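Local coordinates for RimK domain protein ATP-grasp (Sphaerobacter thermophilus, PDB 5I47) that probably binds ATP and, as an ATP-grasp protein related to RimK and LysX, may ligate an amino acid to a carboxylate on a peptide or carrier protein, at residues L89-M93 with K132-V136. Sequence-based numbering, arbitrary orientation.
Sequences LADRM and KSLTV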
loop_
_atom_site.group_PDB
_atom_site.type_symbol
_atom_site.label_atom_id
_atom_site.label_comp_id
_atom_site.label_asym_id
_atom_site.label_seq_id
_atom_site.Cartn_x
_atom_site.Cartn_y
_atom_site.Cartn_z
ATOM N N LEU B 89 9.694 1.695 4.538
ATOM C CA LEU B 89 10.404 0.430 4.394
ATOM C C LEU B 89 9.592 -0.573 3.582
ATOM O O LEU B 89 10.167 -1.415 2.887
ATOM C CB LEU B 89 10.736 -0.151 5.769
ATOM C CG LEU B 89 11.398 0.763 6.798
ATOM C CD1 LEU B 89 11.589 0.035 8.118
ATOM C CD2 LEU B 89 12.723 1.271 6.279
ATOM N N ALA B 90 8.266 -0.494 3.653
ATOM C CA ALA B 90 7.395 -1.440 2.971
ATOM C C ALA B 90 7.097 -1.050 1.535
ATOM O O ALA B 90 6.777 -1.925 0.722
ATOM C CB ALA B 90 6.074 -1.577 3.733
ATOM N N ASP B 91 7.204 0.232 1.206
ATOM C CA ASP B 91 6.775 0.773 -0.081
ATOM C C ASP B 91 8.009 1.311 -0.801
ATOM O O ASP B 91 8.493 2.403 -0.486
ATOM C CB ASP B 91 5.720 1.858 0.128
ATOM C CG ASP B 91 5.053 2.289 -1.160
ATOM O OD1 ASP B 91 5.633 2.083 -2.244
ATOM O OD2 ASP B 91 3.938 2.846 -1.084
ATOM N N ARG B 92 8.509 0.545 -1.774
ATOM C CA ARG B 92 9.668 0.993 -2.539
ATOM C C ARG B 92 9.374 2.274 -3.305
ATOM O O ARG B 92 10.276 3.094 -3.511
ATOM C CB ARG B 92 10.125 -0.110 -3.497
ATOM C CG ARG B 92 10.595 -1.381 -2.790
ATOM C CD ARG B 92 11.426 -2.285 -3.700
ATOM N NE ARG B 92 11.856 -3.487 -2.993
ATOM C CZ ARG B 92 11.282 -4.678 -3.125
ATOM N NH1 ARG B 92 10.266 -4.838 -3.959
ATOM N NH2 ARG B 92 11.733 -5.711 -2.429
HETATM N N MSE B 93 8.129 2.472 -3.725
HETATM C CA MSE B 93 7.759 3.663 -4.477
HETATM C C MSE B 93 7.800 4.909 -3.598
HETATM O O MSE B 93 8.344 5.944 -3.994
HETATM C CB MSE B 93 6.367 3.499 -5.085
HETATM C CG MSE B 93 5.888 4.714 -5.852
HETATM SE SE MSE B 93 6.922 5.019 -7.482
HETATM C CE MSE B 93 7.810 6.704 -7.027
ATOM N N LYS B 132 11.538 -4.820 -9.204
ATOM C CA LYS B 132 11.120 -4.719 -7.814
ATOM C C LYS B 132 9.646 -4.356 -7.784
ATOM O O LYS B 132 9.244 -3.349 -8.374
ATOM C CB LYS B 132 11.937 -3.666 -7.057
ATOM C CG LYS B 132 13.432 -3.919 -7.003
ATOM C CD LYS B 132 14.139 -2.808 -6.232
ATOM C CE LYS B 132 15.629 -3.088 -6.056
ATOM N NZ LYS B 132 16.280 -2.026 -5.231
ATOM N N SER B 133 8.844 -5.172 -7.107
ATOM C CA SER B 133 7.462 -4.792 -6.853
ATOM C C SER B 133 7.420 -3.496 -6.050
ATOM O O SER B 133 8.316 -3.208 -5.252
ATOM C CB SER B 133 6.736 -5.911 -6.102
ATOM O OG SER B 133 7.517 -6.388 -5.019
ATOM N N LEU B 134 6.368 -2.700 -6.279
ATOM C CA LEU B 134 6.252 -1.414 -5.596
ATOM C C LEU B 134 6.215 -1.587 -4.085
ATOM O O LEU B 134 6.659 -0.700 -3.347
ATOM C CB LEU B 134 5.003 -0.665 -6.065
ATOM C CG LEU B 134 4.808 -0.424 -7.563
ATOM C CD1 LEU B 134 3.706 0.595 -7.798
ATOM C CD2 LEU B 134 6.100 0.025 -8.217
ATOM N N THR B 135 5.695 -2.714 -3.611
ATOM C CA THR B 135 5.615 -3.033 -2.195
ATOM C C THR B 135 6.458 -4.269 -1.919
ATOM O O THR B 135 6.424 -5.233 -2.691
ATOM C CB THR B 135 4.161 -3.268 -1.772
ATOM O OG1 THR B 135 3.476 -2.009 -1.715
ATOM C CG2 THR B 135 4.083 -3.957 -0.411
ATOM N N VAL B 136 7.227 -4.227 -0.825
ATOM C CA VAL B 136 8.048 -5.373 -0.447
ATOM C C VAL B 136 7.149 -6.574 -0.207
ATOM O O VAL B 136 6.202 -6.518 0.587
ATOM C CB VAL B 136 8.896 -5.051 0.792
ATOM C CG1 VAL B 136 9.686 -6.276 1.217
ATOM C CG2 VAL B 136 9.833 -3.887 0.507
HETATM O O HOH W 1 9.490 -7.722 -3.155
#
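Two backbone hydrogen bonds, one on each side of D91, join the helix-to-helix junction 89-93 to the chain leaving strand 129-133. V136 N donates to A90 O (2.8 Å, nearly linear), and R92 N gives a weak bond to L134 O (2.7 Å). They pair D91 with T135 as an isolated beta bridge, CA to CA 4.5 Å. The R92 side chain extends across 132-136, between K132 and V136, and its NH1 donates to S133 O (2.9 Å) and, weakly, to S133 OG (3.3 Å); a water bridges R92 NH1 and S133 OG. S133 OG donates to T135 O (2.8 Å). V136 CG2 and K132 CG cover opposite faces of the guanidinium, sandwiching the charge. D91 is the N-cap of helix 92-101: its OD1 accepts a weak bond from M93 N (2.9 Å) and a hydrogen bond from A94 N. Apolar contact comes from R92 CD on K132 CB (3.7 Å) and, more loosely, M93 CB on L134 CB (4.5 Å), while V136 CG2 lies against L89 O (3.4 Å); 450 Å² is buried in all. In the RimK-like ATP-grasp domain, the bridge ties the break between helices 83-90 and 92-101 to an inner strand of the four-stranded antiparallel sheet. K132 NZ hydrogen-bonds Q170 OE1 on neighbouring strand 167-171, L89 and K132 touch strand 246-253, and V67 of the second subunit packs on M93 and L134.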